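Local structure of iota-carrageenase (1KTW) at residues A[41-46]-A[68-73]; A[382-387]-A[452-457]; A[204-209]-A[237-242]. The protein hydrolyses the 1,4-beta linkages within iota-carrageenan, a sulfated galactan of red algal cell walls, with inversion of anomeric configuration. All blocks are in the same frame, centred on the assembly; numbering follows the deposited sequence.

Contact 1: residues A[41-46]-A[68-73]; sequences ALQRAI and LGIQMK
Ile46 and Leu42, one turn apart on helix 39-50, rest on the apolar side of segment 68-73. The packing is tightest where Ile46 CD1 presses on Ile70 CG2 at 3.5 Å, closer than usual for two carbons, while the same methyl meets Met72 SD at 3.6 Å. Leu42 CD2 lies across Ile70 CG1 at about a right angle, and Ile46 CG2 is turned to the aliphatic stem of Lys73. Helix 39-50 probably caps the N-terminal end of the right-handed parallel beta-helix characteristic of pectate lyase-like proteins, Leu42 also packing on Leu58 of strand 56-60. The looser, partly exposed flank is polar. With CG trans to its backbone N (chi1 -173°) and a bend at chi2, Gln43 lays its amide alongside the backbone of Gln71 as if it were another strand. Gln71 N donates to Gln43 OE1 at 2.9 Å, on a lone pair in the carbonyl plane, and Gln43 NE2 returns a bond to Gln71 O at 3.0 Å, nearly straight at 165°. Water reaches this side and donates to Gln43 OE1 at 2.6 Å; Asn47 OD1 accepts from both Gln43 NE2 and Lys73 NZ. Replacing Gln43 by leucine would probably leave Gln71 N and O without these mates across the contact. The Gln71 amide turns away, NE2 to Gly69 O and Glu101, OE1 to Asn105.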
loop_
_atom_site.group_PDB
_atom_site.type_symbol
_atom_site.label_atom_id
_atom_site.label_comp_id
_atom_site.label_asym_id
_atom_site.label_seq_id
_atom_site.Cartn_x
_atom_site.Cartn_y
_atom_site.Cartn_z
ATOM N N ALA A 41 -15.689 8.903 -23.895
ATOM C CA ALA A 41 -15.772 10.354 -23.775
ATOM C C ALA A 41 -14.578 10.929 -22.993
ATOM O O ALA A 41 -14.017 11.957 -23.381
ATOM C CB ALA A 41 -17.072 10.739 -23.105
ATOM N N LEU A 42 -14.192 10.270 -21.901
ATOM C CA LEU A 42 -13.060 10.741 -21.097
ATOM C C LEU A 42 -11.738 10.586 -21.869
ATOM O O LEU A 42 -10.909 11.487 -21.860
ATOM C CB LEU A 42 -12.975 9.975 -19.754
ATOM C CG LEU A 42 -11.791 10.310 -18.809
ATOM C CD1 LEU A 42 -11.739 11.807 -18.553
ATOM C CD2 LEU A 42 -11.938 9.563 -17.475
ATOM N N GLN A 43 -11.543 9.460 -22.552
ATOM C CA GLN A 43 -10.294 9.273 -23.287
ATOM C C GLN A 43 -10.121 10.265 -24.443
ATOM O O GLN A 43 -9.000 10.725 -24.698
ATOM C CB GLN A 43 -10.170 7.836 -23.810
ATOM C CG GLN A 43 -8.792 7.547 -24.445
ATOM C CD GLN A 43 -7.680 7.471 -23.405
ATOM O OE1 GLN A 43 -7.632 6.533 -22.610
ATOM N NE2 GLN A 43 -6.787 8.464 -23.404
ATOM N N ARG A 44 -11.209 10.605 -25.141
ATOM C CA ARG A 44 -11.121 11.578 -26.237
ATOM C C ARG A 44 -10.838 12.970 -25.665
ATOM O O ARG A 44 -10.087 13.753 -26.250
ATOM C CB ARG A 44 -12.429 11.611 -27.065
ATOM C CG ARG A 44 -12.582 10.425 -28.026
ATOM C CD ARG A 44 -13.804 10.572 -28.975
ATOM N NE ARG A 44 -15.064 10.598 -28.236
ATOM C CZ ARG A 44 -15.803 11.687 -28.050
ATOM N NH1 ARG A 44 -15.406 12.848 -28.551
ATOM N NH2 ARG A 44 -16.953 11.606 -27.377
ATOM N N ALA A 45 -11.442 13.273 -24.518
ATOM C CA ALA A 45 -11.225 14.562 -23.859
ATOM C C ALA A 45 -9.741 14.719 -23.525
ATOM O O ALA A 45 -9.137 15.760 -23.790
ATOM C CB ALA A 45 -12.051 14.641 -22.561
ATOM N N ILE A 46 -9.171 13.680 -22.921
ATOM C CA ILE A 46 -7.759 13.688 -22.530
ATOM C C ILE A 46 -6.838 13.857 -23.747
ATOM O O ILE A 46 -5.918 14.688 -23.731
ATOM C CB ILE A 46 -7.405 12.382 -21.766
ATOM C CG1 ILE A 46 -8.141 12.362 -20.405
ATOM C CG2 ILE A 46 -5.889 12.275 -21.562
ATOM C CD1 ILE A 46 -8.115 10.967 -19.697
ATOM N N LEU A 68 -12.957 2.706 -16.898
ATOM C CA LEU A 68 -11.983 1.612 -16.775
ATOM C C LEU A 68 -10.894 1.720 -17.855
ATOM O O LEU A 68 -11.181 2.067 -19.001
ATOM C CB LEU A 68 -12.647 0.222 -16.869
ATOM C CG LEU A 68 -11.833 -0.889 -16.175
ATOM C CD1 LEU A 68 -11.852 -0.653 -14.673
ATOM C CD2 LEU A 68 -12.406 -2.274 -16.473
ATOM N N GLY A 69 -9.651 1.428 -17.470
ATOM C CA GLY A 69 -8.511 1.441 -18.385
ATOM C C GLY A 69 -8.145 2.755 -19.062
ATOM O O GLY A 69 -7.584 2.756 -20.167
ATOM N N ILE A 70 -8.429 3.874 -18.405
ATOM C CA ILE A 70 -8.135 5.182 -18.994
ATOM C C ILE A 70 -6.620 5.478 -19.041
ATOM O O ILE A 70 -5.907 5.253 -18.054
ATOM C CB ILE A 70 -8.846 6.311 -18.202
ATOM C CG1 ILE A 70 -10.337 5.979 -18.034
ATOM C CG2 ILE A 70 -8.671 7.647 -18.917
ATOM C CD1 ILE A 70 -11.120 5.853 -19.364
ATOM N N GLN A 71 -6.132 5.971 -20.183
ATOM C CA GLN A 71 -4.711 6.320 -20.332
ATOM C C GLN A 71 -4.517 7.838 -20.206
ATOM O O GLN A 71 -4.941 8.600 -21.088
ATOM C CB GLN A 71 -4.177 5.868 -21.705
ATOM C CG GLN A 71 -4.394 4.387 -22.006
ATOM C CD GLN A 71 -3.627 3.489 -21.069
ATOM O OE1 GLN A 71 -2.395 3.510 -21.049
ATOM N NE2 GLN A 71 -4.349 2.688 -20.279
ATOM N N MET A 72 -3.877 8.287 -19.125
ATOM C CA MET A 72 -3.655 9.726 -18.940
ATOM C C MET A 72 -2.522 10.217 -19.852
ATOM O O MET A 72 -1.689 9.419 -20.290
ATOM C CB MET A 72 -3.343 10.039 -17.462
ATOM C CG MET A 72 -4.494 9.686 -16.491
ATOM S SD MET A 72 -6.035 10.636 -16.807
ATOM C CE MET A 72 -7.268 9.607 -15.974
ATOM N N LYS A 73 -2.499 11.524 -20.131
ATOM C CA LYS A 73 -1.497 12.124 -21.029
ATOM C C LYS A 73 -0.910 13.434 -20.509
ATOM O O LYS A 73 -1.485 14.061 -19.627
ATOM C CB LYS A 73 -2.129 12.373 -22.402
ATOM C CG LYS A 73 -2.745 11.116 -23.056
ATOM C CD LYS A 73 -1.680 10.114 -23.473
ATOM C CE LYS A 73 -2.274 8.800 -24.038
ATOM N NZ LYS A 73 -3.147 9.016 -25.241
HETATM O O HOH W 1 -8.758 4.275 -23.040
#

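Contact 2: residues A[382-387]-A[452-457]; sequences KRVCLP and YGMSEC. With G4S (4-O-sulfo-beta-D-galactopyranose), chain D.
Cys385 holds SG in the crowded position between its backbone N and carbonyl carbon (chi1 63°), whereas Cys457 sets SG opposite its carbonyl carbon (chi1 -59°); the two sulfurs meet in a disulfide of 2.0 Å whose chi3 of 95° is close to the relaxed right angle. Beside it the backbones pair once, at Leu386 and Glu456. Leu386 N gives a straight bond to Ser455 O at 3.0 Å, in the carbonyl plane, while Cys457 N reaches Leu386 O at 3.1 Å from well above that carbonyl's plane. Two CA-H...O contacts, Cys385 CA to Ser455 O and Glu456 CA to Leu386 O, lie alongside.

Met454 reaches back over segment 382-387. Its SD lies 3.7 Å from Leu386 N and 3.8 Å from Val384 CG1, and its CG meets Leu386 CB at 3.8 Å, so the thioether spans the chain between the two side chains. Next along the chain, the Pro387 ring touches Cys457 SG through CD. Tyr399 of strand 399-401 adjoins Leu386 and Met454, and Trp462 of helix 459-463 adjoins Pro387.

At the other end of segment 452-457, Tyr452 extends toward bound carrageenan sugars: its OH comes within 3.0 Å of C4 of the 4-sulfated galactose, and CE2 and CZ lie near C5, the sugar meeting the ring obliquely. A neighbouring anhydrogalactose sulfate also touches this tyrosine, and Gln368 hydrogen-bonds its OH. Neither segment is regular helix or strand; the covalent link and paired backbones therefore tie together two loops, one of which carries a sugar-contacting tyrosine, and would be expected to limit how far that loop can shift.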
loop_
_atom_site.group_PDB
_atom_site.type_symbol
_atom_site.label_atom_id
_atom_site.label_comp_id
_atom_site.label_asym_id
_atom_site.label_seq_id
_atom_site.Cartn_x
_atom_site.Cartn_y
_atom_site.Cartn_z
ATOM N N LYS A 382 -8.676 -13.154 25.352
ATOM C CA LYS A 382 -10.064 -12.699 25.268
ATOM C C LYS A 382 -10.256 -11.703 24.119
ATOM O O LYS A 382 -9.343 -10.947 23.799
ATOM C CB LYS A 382 -10.485 -12.006 26.562
ATOM C CG LYS A 382 -10.412 -12.863 27.820
ATOM C CD LYS A 382 -10.928 -12.070 29.011
ATOM C CE LYS A 382 -10.966 -12.920 30.264
ATOM N NZ LYS A 382 -11.449 -12.151 31.441
ATOM N N ARG A 383 -11.441 -11.718 23.511
ATOM C CA ARG A 383 -11.803 -10.804 22.423
ATOM C C ARG A 383 -11.078 -10.972 21.076
ATOM O O ARG A 383 -11.157 -10.082 20.222
ATOM C CB ARG A 383 -11.649 -9.347 22.888
ATOM C CG ARG A 383 -12.364 -8.984 24.190
ATOM C CD ARG A 383 -13.871 -9.086 24.062
ATOM N NE ARG A 383 -14.463 -8.108 23.144
ATOM C CZ ARG A 383 -14.735 -6.841 23.454
ATOM N NH1 ARG A 383 -14.466 -6.374 24.666
ATOM N NH2 ARG A 383 -15.301 -6.043 22.551
ATOM N N VAL A 384 -10.371 -12.083 20.887
ATOM C CA VAL A 384 -9.678 -12.364 19.622
ATOM C C VAL A 384 -10.495 -13.435 18.871
ATOM O O VAL A 384 -11.002 -14.370 19.500
ATOM C CB VAL A 384 -8.259 -12.939 19.863
ATOM C CG1 VAL A 384 -7.586 -13.263 18.532
ATOM C CG2 VAL A 384 -7.414 -11.953 20.656
ATOM N N CYS A 385 -10.633 -13.309 17.549
ATOM C CA CYS A 385 -11.382 -14.304 16.763
ATOM C C CYS A 385 -10.708 -14.628 15.433
ATOM O O CYS A 385 -9.892 -13.843 14.921
ATOM C CB CYS A 385 -12.818 -13.827 16.487
ATOM S SG CYS A 385 -12.958 -12.305 15.488
ATOM N N LEU A 386 -11.049 -15.789 14.876
ATOM C CA LEU A 386 -10.506 -16.227 13.602
ATOM C C LEU A 386 -11.602 -16.178 12.535
ATOM O O LEU A 386 -12.656 -16.818 12.677
ATOM C CB LEU A 386 -9.955 -17.653 13.718
ATOM C CG LEU A 386 -9.589 -18.396 12.424
ATOM C CD1 LEU A 386 -8.374 -17.751 11.758
ATOM C CD2 LEU A 386 -9.299 -19.864 12.761
ATOM N N PRO A 387 -11.379 -15.397 11.458
ATOM C CA PRO A 387 -12.376 -15.292 10.384
ATOM C C PRO A 387 -12.705 -16.673 9.796
ATOM O O PRO A 387 -11.827 -17.523 9.671
ATOM C CB PRO A 387 -11.693 -14.369 9.371
ATOM C CG PRO A 387 -10.866 -13.445 10.272
ATOM C CD PRO A 387 -10.253 -14.469 11.230
ATOM N N TYR A 452 -6.012 -22.294 15.603
ATOM C CA TYR A 452 -7.036 -22.765 14.682
ATOM C C TYR A 452 -8.344 -23.238 15.343
ATOM O O TYR A 452 -9.330 -23.501 14.649
ATOM C CB TYR A 452 -6.433 -23.875 13.802
ATOM C CG TYR A 452 -5.278 -23.390 12.934
ATOM C CD1 TYR A 452 -5.509 -22.570 11.827
ATOM C CD2 TYR A 452 -3.951 -23.710 13.247
ATOM C CE1 TYR A 452 -4.447 -22.074 11.052
ATOM C CE2 TYR A 452 -2.884 -23.220 12.481
ATOM C CZ TYR A 452 -3.142 -22.403 11.388
ATOM O OH TYR A 452 -2.097 -21.905 10.639
ATOM N N GLY A 453 -8.364 -23.316 16.675
ATOM C CA GLY A 453 -9.575 -23.748 17.370
ATOM C C GLY A 453 -10.345 -22.664 18.116
ATOM O O GLY A 453 -11.382 -22.940 18.740
ATOM N N MET A 454 -9.855 -21.423 18.064
ATOM C CA MET A 454 -10.512 -20.314 18.749
ATOM C C MET A 454 -11.874 -19.935 18.161
ATOM O O MET A 454 -12.262 -20.410 17.086
ATOM C CB MET A 454 -9.605 -19.070 18.751
ATOM C CG MET A 454 -9.319 -18.485 17.369
ATOM S SD MET A 454 -8.532 -16.828 17.454
ATOM C CE MET A 454 -6.890 -17.289 17.862
ATOM N N SER A 455 -12.601 -19.081 18.878
ATOM C CA SER A 455 -13.911 -18.616 18.428
ATOM C C SER A 455 -13.810 -18.019 17.024
ATOM O O SER A 455 -12.772 -17.457 16.661
ATOM C CB SER A 455 -14.456 -17.548 19.375
ATOM O OG SER A 455 -14.538 -18.036 20.700
ATOM N N GLU A 456 -14.888 -18.135 16.247
ATOM C CA GLU A 456 -14.920 -17.590 14.876
ATOM C C GLU A 456 -15.491 -16.179 14.899
ATOM O O GLU A 456 -16.329 -15.862 15.738
ATOM C CB GLU A 456 -15.816 -18.445 13.963
ATOM C CG GLU A 456 -15.439 -19.904 13.865
ATOM C CD GLU A 456 -16.251 -20.633 12.801
ATOM O OE1 GLU A 456 -17.507 -20.560 12.841
ATOM O OE2 GLU A 456 -15.625 -21.269 11.922
ATOM N N CYS A 457 -15.049 -15.326 13.971
ATOM C CA CYS A 457 -15.559 -13.965 13.930
ATOM C C CYS A 457 -16.984 -13.958 13.366
ATOM O O CYS A 457 -17.292 -14.686 12.420
ATOM C CB CYS A 457 -14.663 -13.067 13.048
ATOM S SG CYS A 457 -12.908 -12.925 13.548
HETATM C C1 G4S D . 1.952 -24.646 10.118
HETATM C C2 G4S D . 1.856 -23.758 8.889
HETATM C C3 G4S D . 0.545 -23.003 8.935
HETATM C C4 G4S D . -0.630 -23.980 9.047
HETATM C C5 G4S D . -0.420 -24.860 10.267
HETATM C C6 G4S D . -1.487 -25.919 10.422
HETATM O O1 G4S D . 3.111 -25.396 10.056
HETATM O O2 G4S D . 2.938 -22.841 8.865
HETATM O O3 G4S D . 0.427 -22.212 7.748
HETATM O O4 G4S D . -0.709 -24.804 7.871
HETATM O O5 G4S D . 0.840 -25.547 10.156
HETATM O O6 G4S D . -1.030 -26.970 11.261
HETATM S S G4S D . -2.060 -24.694 7.030
HETATM O O7 G4S D . -1.852 -25.284 5.692
HETATM O O8 G4S D . -2.429 -23.273 6.877
HETATM O O9 G4S D . -3.145 -25.403 7.734
#

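Contact 3: residues A[204-209]-A[237-242]; sequences FRNLHS and ADNIRC
Phe204 to Ser209 runs parallel to Ala237 to Cys242 in exact register, residue for residue, and the axes of strands 207-209 and 237-242 lie 4.8 Å apart and within 7° of each other. Five backbone bonds run from Asp238 N to Phe204 O at one end to Ser209 N to Arg241 O at the other; at the corner Asn206 N and Leu207 N donate in succession to Asp238 O and Asn239 O. There Asn206 and Asn239 have positive phi and occupy the same place in successive coils. Asn239 ND2 donates to Asn206 OD1 at 2.7 Å, almost straight, using a lone pair in the carbonyl plane, although the two amide planes stand 81° apart. Asparagines repeated at the same turn of successive coils, joined side chain to side chain, are a known feature of parallel beta-helices.

Beyond the corner, Arg241 bends back against His208. Its CB sits over one face of the imidazole, 4.2 Å from the ring centroid in a CH-pi contact. The bend at chi3 swings the guanidinium round until one of its faces covers His208 CB, with NH2 3.6 Å from that carbon and the two flat groups 69° apart. A water accepts from Arg241 NH2 at 2.8 Å and donates to Asn206 O, linking the guanidinium to the corner. His208 NE2 is bonded to Ser243. Mostly apolar side chains face the other way on both sides of the corner: before it Phe204 CB meets Ala237 CB, after it Leu207 CB meets Ile240 CD1, each at 4.1 Å.

Strand 177-185 flanks segment 204-209, and strand 261-269 continues the stack beyond 231-243. Arg205 forms salt bridges with Glu180 and Asp8, Asp238 bonds to Thr264 and Asn265, and Cys242 is disulfide-linked to Cys271, while Phe204 and Leu207 pack on Ile194 of strand 194-196.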
loop_
_atom_site.group_PDB
_atom_site.type_symbol
_atom_site.label_atom_id
_atom_site.label_comp_id
_atom_site.label_asym_id
_atom_site.label_seq_id
_atom_site.Cartn_x
_atom_site.Cartn_y
_atom_site.Cartn_z
ATOM N N PHE A 204 3.403 12.487 0.602
ATOM C CA PHE A 204 2.121 11.819 0.939
ATOM C C PHE A 204 1.564 12.561 2.178
ATOM O O PHE A 204 2.239 12.635 3.209
ATOM C CB PHE A 204 2.371 10.340 1.286
ATOM C CG PHE A 204 2.953 9.530 0.150
ATOM C CD1 PHE A 204 2.121 8.978 -0.827
ATOM C CD2 PHE A 204 4.325 9.301 0.068
ATOM C CE1 PHE A 204 2.652 8.204 -1.867
ATOM C CE2 PHE A 204 4.877 8.532 -0.969
ATOM C CZ PHE A 204 4.036 7.978 -1.941
ATOM N N ARG A 205 0.327 13.063 2.098
ATOM C CA ARG A 205 -0.240 13.881 3.173
ATOM C C ARG A 205 -1.759 13.697 3.422
ATOM O O ARG A 205 -2.536 13.588 2.480
ATOM C CB ARG A 205 0.077 15.344 2.793
ATOM C CG ARG A 205 -0.495 16.463 3.623
ATOM C CD ARG A 205 0.120 17.832 3.173
ATOM N NE ARG A 205 -0.254 18.289 1.823
ATOM C CZ ARG A 205 0.322 19.317 1.193
ATOM N NH1 ARG A 205 1.308 19.984 1.769
ATOM N NH2 ARG A 205 -0.106 19.715 0.003
ATOM N N ASN A 206 -2.167 13.675 4.693
ATOM C CA ASN A 206 -3.589 13.556 5.056
ATOM C C ASN A 206 -4.253 12.310 4.449
ATOM O O ASN A 206 -5.222 12.417 3.683
ATOM C CB ASN A 206 -4.359 14.819 4.606
ATOM C CG ASN A 206 -3.790 16.110 5.202
ATOM O OD1 ASN A 206 -3.588 16.220 6.413
ATOM N ND2 ASN A 206 -3.549 17.107 4.345
ATOM N N LEU A 207 -3.747 11.132 4.802
ATOM C CA LEU A 207 -4.270 9.877 4.253
ATOM C C LEU A 207 -4.772 9.005 5.413
ATOM O O LEU A 207 -4.148 8.967 6.476
ATOM C CB LEU A 207 -3.154 9.158 3.462
ATOM C CG LEU A 207 -2.457 9.942 2.321
ATOM C CD1 LEU A 207 -1.308 9.103 1.726
ATOM C CD2 LEU A 207 -3.455 10.266 1.216
ATOM N N HIS A 208 -5.877 8.289 5.205
ATOM C CA HIS A 208 -6.474 7.454 6.259
ATOM C C HIS A 208 -7.103 6.201 5.647
ATOM O O HIS A 208 -7.859 6.303 4.683
ATOM C CB HIS A 208 -7.565 8.258 6.993
ATOM C CG HIS A 208 -8.270 7.504 8.087
ATOM N ND1 HIS A 208 -9.229 8.092 8.887
ATOM C CD2 HIS A 208 -8.163 6.223 8.514
ATOM C CE1 HIS A 208 -9.681 7.206 9.759
ATOM N NE2 HIS A 208 -9.052 6.063 9.554
ATOM N N SER A 209 -6.803 5.035 6.216
ATOM C CA SER A 209 -7.346 3.768 5.722
ATOM C C SER A 209 -7.967 2.940 6.846
ATOM O O SER A 209 -7.338 2.730 7.901
ATOM C CB SER A 209 -6.239 2.938 5.041
ATOM O OG SER A 209 -6.750 1.744 4.451
ATOM N N ALA A 237 6.195 12.427 4.318
ATOM C CA ALA A 237 4.791 12.145 4.639
ATOM C C ALA A 237 4.356 12.855 5.934
ATOM O O ALA A 237 5.177 13.062 6.840
ATOM C CB ALA A 237 4.586 10.630 4.775
ATOM N N ASP A 238 3.070 13.210 6.020
ATOM C CA ASP A 238 2.508 13.918 7.194
ATOM C C ASP A 238 1.013 13.615 7.378
ATOM O O ASP A 238 0.265 13.578 6.407
ATOM C CB ASP A 238 2.680 15.444 7.029
ATOM C CG ASP A 238 2.071 16.247 8.190
ATOM O OD1 ASP A 238 2.543 16.114 9.341
ATOM O OD2 ASP A 238 1.126 17.013 7.947
ATOM N N ASN A 239 0.603 13.411 8.631
ATOM C CA ASN A 239 -0.795 13.126 8.984
ATOM C C ASN A 239 -1.318 11.879 8.278
ATOM O O ASN A 239 -2.180 11.959 7.386
ATOM C CB ASN A 239 -1.691 14.339 8.667
ATOM C CG ASN A 239 -3.086 14.222 9.305
ATOM O OD1 ASN A 239 -3.264 13.519 10.301
ATOM N ND2 ASN A 239 -4.071 14.928 8.740
ATOM N N ILE A 240 -0.788 10.731 8.688
ATOM C CA ILE A 240 -1.159 9.425 8.138
ATOM C C ILE A 240 -1.908 8.694 9.280
ATOM O O ILE A 240 -1.400 8.604 10.406
ATOM C CB ILE A 240 0.115 8.622 7.725
ATOM C CG1 ILE A 240 1.020 9.489 6.822
ATOM C CG2 ILE A 240 -0.277 7.341 6.974
ATOM C CD1 ILE A 240 0.353 9.980 5.492
ATOM N N ARG A 241 -3.098 8.172 8.984
ATOM C CA ARG A 241 -3.937 7.519 10.007
ATOM C C ARG A 241 -4.473 6.135 9.623
ATOM O O ARG A 241 -4.682 5.858 8.434
ATOM C CB ARG A 241 -5.124 8.436 10.334
ATOM C CG ARG A 241 -4.726 9.901 10.557
ATOM C CD ARG A 241 -5.907 10.815 10.950
ATOM N NE ARG A 241 -6.896 11.038 9.887
ATOM C CZ ARG A 241 -6.639 11.574 8.691
ATOM N NH1 ARG A 241 -5.411 11.952 8.364
ATOM N NH2 ARG A 241 -7.622 11.744 7.816
ATOM N N CYS A 242 -4.715 5.298 10.645
ATOM C CA CYS A 242 -5.239 3.920 10.508
ATOM C C CYS A 242 -6.406 3.718 11.505
ATOM O O CYS A 242 -6.398 4.290 12.601
ATOM C CB CYS A 242 -4.145 2.860 10.853
ATOM S SG CYS A 242 -4.761 1.118 11.013
HETATM O O HOH W 2 -8.060 11.700 5.045
#

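In the fold
Contacts 1 and 3 belong to the same beta-helical part of the chain, their centres about 28 Å apart; the centre of contact 2 lies about 46 Å from that of contact 1, across the centre of the chain. Contact 3 is the most central, strand on strand, with backbone bonds and residues paired in register, two asparagines at the corner. Contact 1, farther out, sets a helix against a strand, so a side-chain amide does the pairing that a backbone does in contact 3. Contact 2, equally peripheral, joins loops without regular structure and relies on a covalent bond. All three are partly buried, each pairing apolar packing with polar links, but only contact 2 touches bound sugar.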